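Local structure of programmed cell death 6-interacting protein (Homo sapiens, 5WA1) at residues Y93-I96 / C97-P101; E35-L38 / A39-L42. The protein helps sort cargo into the intralumenal vesicles of multivesicular bodies and takes part in cytokinesis and membrane repair, here represented by its Bro1 domain. All blocks are in the same frame, centred on the assembly; numbering follows the deposited sequence.

Contact 1. Residues Y93-I96 / C97-P101; sequences YDQI and CSIEP
With CG of Tyr93 anti to the backbone N (chi1 -179°) and SG of Cys97 turned back beside its own N (chi1 -63°), the phenol ring and the thiol of two residues one helical turn apart are brought face to sulfur. SG lies 3.7 Å from the centroid of the Tyr93 ring, above one face and displaced toward the rim, so that CZ of Tyr93 is the ring atom closest to it, 3.5 Å from SG. This sulfur-aromatic contact is accompanied on the backbone by an almost straight bond, Cys97 N to Tyr93 O at 3.1 Å (N-H...O 171°). The Tyr93 side chain also touches Val144 and Leu145 of helix 137-157.

Such a run illustrates how a helix ends: residues 93-97 close helix 83-97 of the Bro1 domain and 98-101 lead out of it, where the i to i+4 pattern is joined by an i to i+3 bond. Asp94 O still receives Ser98 N, and a weak bond from Ser98 OG at 3.2 Å adds a side-chain hydroxyl to the same acceptor. Two residues further on, Ile96 O takes Ile99 N at 3.1 Å from well above its carbonyl plane and, weakly, Glu100 N at 3.4 Å.

On another side of the turn, the side chain of Ile99 points toward 93-96 and crosses that of Gln95 at a slant, CD1 of Ile99 3.9 Å from Gln95 NE2, while CG1 of Ile99 approaches Gln95 O to 3.2 Å. The amide itself is bound at both ends by the C-terminal segment, NE2 to Asp374 and OE1 to Leu375 N; the carboxylate of Asp94 likewise receives the backbone N of Ile368 and of Ser369.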
ATOM      1  N   TYR A  93     -11.221  -4.899 -13.686  1.00 57.56           N
ATOM      2  CA  TYR A  93     -11.962  -3.982 -12.823  1.00 52.52           C
ATOM      3  C   TYR A  93     -12.668  -2.906 -13.636  1.00 55.20           C
ATOM      4  O   TYR A  93     -13.836  -2.592 -13.377  1.00 60.97           O
ATOM      5  CB  TYR A  93     -11.029  -3.335 -11.792  1.00 49.77           C
ATOM      6  CG  TYR A  93     -11.756  -2.396 -10.860  1.00 57.22           C
ATOM      7  CD1 TYR A  93     -12.502  -2.885  -9.798  1.00 49.40           C
ATOM      8  CD2 TYR A  93     -11.709  -1.018 -11.050  1.00 63.32           C
ATOM      9  CE1 TYR A  93     -13.175  -2.032  -8.942  1.00 57.20           C
ATOM     10  CE2 TYR A  93     -12.376  -0.154 -10.193  1.00 58.50           C
ATOM     11  CZ  TYR A  93     -13.106  -0.667  -9.144  1.00 60.06           C
ATOM     12  OH  TYR A  93     -13.777   0.184  -8.292  1.00 69.94           O
ATOM     13  N   ASP A  94     -11.980  -2.327 -14.623  1.00 64.63           N
ATOM     14  CA  ASP A  94     -12.618  -1.336 -15.485  1.00 62.90           C
ATOM     15  C   ASP A  94     -13.824  -1.925 -16.206  1.00 67.04           C
ATOM     16  O   ASP A  94     -14.862  -1.266 -16.333  1.00 69.42           O
ATOM     17  CB  ASP A  94     -11.618  -0.792 -16.507  1.00 70.51           C
ATOM     18  CG  ASP A  94     -10.606   0.159 -15.896  1.00 85.93           C
ATOM     19  OD1 ASP A  94     -10.820   0.607 -14.749  1.00 89.05           O
ATOM     20  OD2 ASP A  94      -9.602   0.468 -16.573  1.00 88.00           O
ATOM     21  N   GLN A  95     -13.709  -3.166 -16.679  1.00 69.34           N
ATOM     22  CA  GLN A  95     -14.787  -3.744 -17.471  1.00 70.88           C
ATOM     23  C   GLN A  95     -16.033  -3.964 -16.621  1.00 71.63           C
ATOM     24  O   GLN A  95     -17.145  -3.639 -17.052  1.00 83.90           O
ATOM     25  CB  GLN A  95     -14.320  -5.048 -18.115  1.00 67.18           C
ATOM     26  CG  GLN A  95     -15.184  -5.502 -19.287  1.00 81.65           C
ATOM     27  CD  GLN A  95     -15.312  -4.442 -20.362  1.00 81.96           C
ATOM     28  OE1 GLN A  95     -14.465  -4.333 -21.252  1.00 79.95           O
ATOM     29  NE2 GLN A  95     -16.379  -3.653 -20.285  1.00 82.19           N
ATOM     30  N   ILE A  96     -15.863  -4.474 -15.400  1.00 72.51           N
ATOM     31  CA  ILE A  96     -17.005  -4.731 -14.525  1.00 73.28           C
ATOM     32  C   ILE A  96     -17.702  -3.428 -14.140  1.00 74.19           C
ATOM     33  O   ILE A  96     -18.939  -3.347 -14.141  1.00 77.97           O
ATOM     34  CB  ILE A  96     -16.554  -5.520 -13.285  1.00 79.10           C
ATOM     35  CG1 ILE A  96     -15.943  -6.862 -13.703  1.00 81.83           C
ATOM     36  CG2 ILE A  96     -17.717  -5.725 -12.332  1.00 78.33           C
ATOM     37  CD1 ILE A  96     -16.904  -7.793 -14.397  1.00 89.79           C
ATOM     38  N   CYS A  97     -16.932  -2.392 -13.799  1.00 74.07           N
ATOM     39  CA  CYS A  97     -17.553  -1.110 -13.485  1.00 75.95           C
ATOM     40  C   CYS A  97     -18.362  -0.583 -14.667  1.00 87.91           C
ATOM     41  O   CYS A  97     -19.461  -0.047 -14.487  1.00 88.61           O
ATOM     42  CB  CYS A  97     -16.490  -0.102 -13.058  1.00 73.08           C
ATOM     43  SG  CYS A  97     -15.630  -0.585 -11.547  1.00 77.21           S
ATOM     44  N   SER A  98     -17.853  -0.762 -15.889  1.00 90.27           N
ATOM     45  CA  SER A  98     -18.512  -0.266 -17.094  1.00 96.49           C
ATOM     46  C   SER A  98     -19.741  -1.075 -17.489  1.00110.20           C
ATOM     47  O   SER A  98     -20.400  -0.724 -18.473  1.00118.44           O
ATOM     48  CB  SER A  98     -17.523  -0.252 -18.262  1.00 98.12           C
ATOM     49  OG  SER A  98     -16.564   0.775 -18.116  1.00101.53           O
ATOM     50  N   ILE A  99     -20.069  -2.134 -16.752  1.00114.71           N
ATOM     51  CA  ILE A  99     -21.137  -3.037 -17.130  1.00115.88           C
ATOM     52  C   ILE A  99     -22.334  -2.955 -16.189  1.00118.01           C
ATOM     53  O   ILE A  99     -23.468  -3.184 -16.628  1.00116.44           O
ATOM     54  CB  ILE A  99     -20.590  -4.478 -17.210  1.00122.41           C
ATOM     55  CG1 ILE A  99     -19.837  -4.659 -18.527  1.00130.72           C
ATOM     56  CG2 ILE A  99     -21.684  -5.524 -17.060  1.00129.87           C
ATOM     57  CD1 ILE A  99     -19.032  -5.917 -18.592  1.00133.86           C
ATOM     58  N   GLU A 100     -22.120  -2.602 -14.920  1.00113.02           N
ATOM     59  CA  GLU A 100     -23.218  -2.426 -13.972  1.00122.78           C
ATOM     60  C   GLU A 100     -24.386  -1.617 -14.526  1.00129.32           C
ATOM     61  O   GLU A 100     -25.537  -2.035 -14.337  1.00130.87           O
ATOM     62  CB  GLU A 100     -22.671  -1.796 -12.682  1.00127.51           C
ATOM     63  CG  GLU A 100     -23.743  -1.403 -11.682  1.00135.38           C
ATOM     64  CD  GLU A 100     -23.167  -0.788 -10.423  1.00138.81           C
ATOM     65  OE1 GLU A 100     -21.927  -0.652 -10.339  1.00133.84           O
ATOM     66  OE2 GLU A 100     -23.958  -0.441  -9.519  1.00143.19           O
ATOM     67  N   PRO A 101     -24.184  -0.481 -15.210  1.00133.47           N
ATOM     68  CA  PRO A 101     -25.345   0.209 -15.792  1.00138.89           C
ATOM     69  C   PRO A 101     -25.937  -0.506 -16.993  1.00147.24           C
ATOM     70  O   PRO A 101     -27.160  -0.465 -17.179  1.00149.97           O
ATOM     71  CB  PRO A 101     -24.781   1.586 -16.182  1.00136.89           C
ATOM     72  CG  PRO A 101     -23.501   1.718 -15.425  1.00134.00           C
ATOM     73  CD  PRO A 101     -22.962   0.333 -15.330  1.00131.64           C
TER

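Contact 2. Residues E35-L38 / A39-L42; sequences EVDL and AKPL
The first turn of helix 39-49 in the Bro1 domain is approached by an irregular segment, 35-38, and Asp37 meets it with a capping carboxylate. OD1 of Asp37 accepts from Ala39 N at 3.2 Å, a weak bond because the N-H...O angle is only 131°; the same oxygen lies 3.5 Å from Ala39 CB. The other oxygen, OD2 of Asp37, lies 3.1 Å from Lys40 CB, the two side chains crossing at a slant. Extension of Asp37 with CG anti to the backbone N (chi1 178°) carries both oxygens forward over the start of the helix. There the peptide N-H groups of the first turn would be expected to favour a negative charge. The ammonium of Lys40 does not close a salt bridge with this carboxylate, since NZ stands 5.6 Å from Asp37 OD2.

Pro41 packs against two backbone carbonyl oxygens. Its ring carbon CD lies 3.1 Å from Asp37 O and 3.4 Å from Leu38 O, and as a proline it offers no N-H to either oxygen. Leu38 O, buried here without a hydrogen-bonding partner, is also approached by Leu42 CB at 3.6 Å. The leucines face the interior: Leu38 packs on Leu67 of helix 56-75 and on Leu112, Leu42 on Ala64, Phe103 and Phe376. An acidic side chain bonded to a backbone N-H of the opening turn, followed by a proline within that turn, is characteristic of the N-terminal end of an alpha-helix.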
ATOM      1  N   GLU A  35     -13.996 -20.422 -10.016  1.00 73.69           N
ATOM      2  CA  GLU A  35     -14.270 -20.130 -11.418  1.00 79.25           C
ATOM      3  C   GLU A  35     -15.769 -19.962 -11.650  1.00 80.04           C
ATOM      4  O   GLU A  35     -16.582 -20.755 -11.168  1.00 78.78           O
ATOM      5  CB  GLU A  35     -13.719 -21.243 -12.311  1.00 86.14           C
ATOM      6  CG  GLU A  35     -13.826 -20.949 -13.800  1.00 97.70           C
ATOM      7  CD  GLU A  35     -13.285 -22.072 -14.671  1.00103.35           C
ATOM      8  OE1 GLU A  35     -12.428 -22.843 -14.188  1.00110.75           O
ATOM      9  OE2 GLU A  35     -13.720 -22.179 -15.840  1.00 90.44           O
ATOM     10  N   VAL A  36     -16.133 -18.920 -12.398  1.00 73.74           N
ATOM     11  CA  VAL A  36     -17.529 -18.609 -12.690  1.00 84.36           C
ATOM     12  C   VAL A  36     -17.703 -18.442 -14.196  1.00 83.68           C
ATOM     13  O   VAL A  36     -16.878 -17.808 -14.860  1.00 89.18           O
ATOM     14  CB  VAL A  36     -17.984 -17.338 -11.939  1.00 88.88           C
ATOM     15  CG1 VAL A  36     -19.282 -16.805 -12.514  1.00 91.86           C
ATOM     16  CG2 VAL A  36     -18.145 -17.638 -10.454  1.00 82.46           C
ATOM     17  N   ASP A  37     -18.781 -19.011 -14.735  1.00 88.54           N
ATOM     18  CA  ASP A  37     -19.120 -18.851 -16.149  1.00 84.94           C
ATOM     19  C   ASP A  37     -19.884 -17.541 -16.316  1.00 82.02           C
ATOM     20  O   ASP A  37     -21.111 -17.488 -16.200  1.00 87.43           O
ATOM     21  CB  ASP A  37     -19.939 -20.034 -16.657  1.00 91.43           C
ATOM     22  CG  ASP A  37     -20.359 -19.870 -18.109  1.00 96.39           C
ATOM     23  OD1 ASP A  37     -19.723 -19.067 -18.824  1.00105.71           O
ATOM     24  OD2 ASP A  37     -21.323 -20.540 -18.533  1.00109.77           O
ATOM     25  N   LEU A  38     -19.146 -16.466 -16.602  1.00 89.20           N
ATOM     26  CA  LEU A  38     -19.782 -15.169 -16.813  1.00 95.48           C
ATOM     27  C   LEU A  38     -20.622 -15.142 -18.081  1.00 99.64           C
ATOM     28  O   LEU A  38     -21.587 -14.373 -18.166  1.00 93.77           O
ATOM     29  CB  LEU A  38     -18.730 -14.063 -16.881  1.00 88.11           C
ATOM     30  CG  LEU A  38     -18.136 -13.572 -15.569  1.00 80.60           C
ATOM     31  CD1 LEU A  38     -17.326 -12.295 -15.813  1.00 73.24           C
ATOM     32  CD2 LEU A  38     -19.239 -13.345 -14.553  1.00 91.69           C
ATOM     33  N   ALA A  39     -20.267 -15.958 -19.073  1.00108.58           N
ATOM     34  CA  ALA A  39     -20.876 -15.840 -20.391  1.00122.69           C
ATOM     35  C   ALA A  39     -22.359 -16.191 -20.355  1.00124.57           C
ATOM     36  O   ALA A  39     -23.212 -15.371 -20.713  1.00129.78           O
ATOM     37  CB  ALA A  39     -20.132 -16.727 -21.392  1.00128.84           C
ATOM     38  N   LYS A  40     -22.685 -17.403 -19.896  1.00118.91           N
ATOM     39  CA  LYS A  40     -24.046 -17.931 -19.998  1.00112.04           C
ATOM     40  C   LYS A  40     -25.123 -17.001 -19.443  1.00111.01           C
ATOM     41  O   LYS A  40     -26.104 -16.743 -20.160  1.00102.03           O
ATOM     42  CB  LYS A  40     -24.094 -19.307 -19.320  1.00108.33           C
ATOM     43  CG  LYS A  40     -25.229 -20.199 -19.802  1.00119.01           C
ATOM     44  CD  LYS A  40     -25.089 -21.609 -19.247  1.00125.65           C
ATOM     45  CE  LYS A  40     -25.972 -22.593 -20.000  1.00128.83           C
ATOM     46  NZ  LYS A  40     -25.577 -22.713 -21.430  1.00132.46           N
ATOM     47  N   PRO A  41     -25.022 -16.469 -18.215  1.00118.10           N
ATOM     48  CA  PRO A  41     -26.099 -15.596 -17.717  1.00127.19           C
ATOM     49  C   PRO A  41     -26.204 -14.273 -18.457  1.00126.45           C
ATOM     50  O   PRO A  41     -27.262 -13.634 -18.396  1.00126.47           O
ATOM     51  CB  PRO A  41     -25.724 -15.373 -16.242  1.00129.40           C
ATOM     52  CG  PRO A  41     -24.694 -16.409 -15.924  1.00127.81           C
ATOM     53  CD  PRO A  41     -23.965 -16.640 -17.203  1.00124.92           C
ATOM     54  N   LEU A  42     -25.149 -13.846 -19.151  1.00122.87           N
ATOM     55  CA  LEU A  42     -25.113 -12.538 -19.795  1.00123.24           C
ATOM     56  C   LEU A  42     -25.739 -12.564 -21.187  1.00128.69           C
ATOM     57  O   LEU A  42     -26.628 -11.762 -21.489  1.00122.69           O
ATOM     58  CB  LEU A  42     -23.667 -12.040 -19.876  1.00119.84           C
ATOM     59  CG  LEU A  42     -23.437 -10.534 -19.738  1.00127.19           C
ATOM     60  CD1 LEU A  42     -23.909 -10.042 -18.377  1.00125.80           C
ATOM     61  CD2 LEU A  42     -21.966 -10.193 -19.949  1.00125.86           C
TER

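How the contacts relate
From the N terminus, the chain first meets contact 2, where the loop 35-38 turns into helix 39-49. It then runs through helix 56-75 and into helix 83-97, whose end forms contact 1 before the chain goes on to strand 114-117. The two are in series, neither nested nor crossed, and each is a local turn at one end of a helix: an entry in contact 2, an exit in contact 1. Their centres lie 15 Å apart and they do not touch, yet both lean on shared neighbours: Leu67 of helix 56-75 meets Leu38, Gln95 and Ile99, while Phe376 near the C terminus meets Leu42 and Ile99.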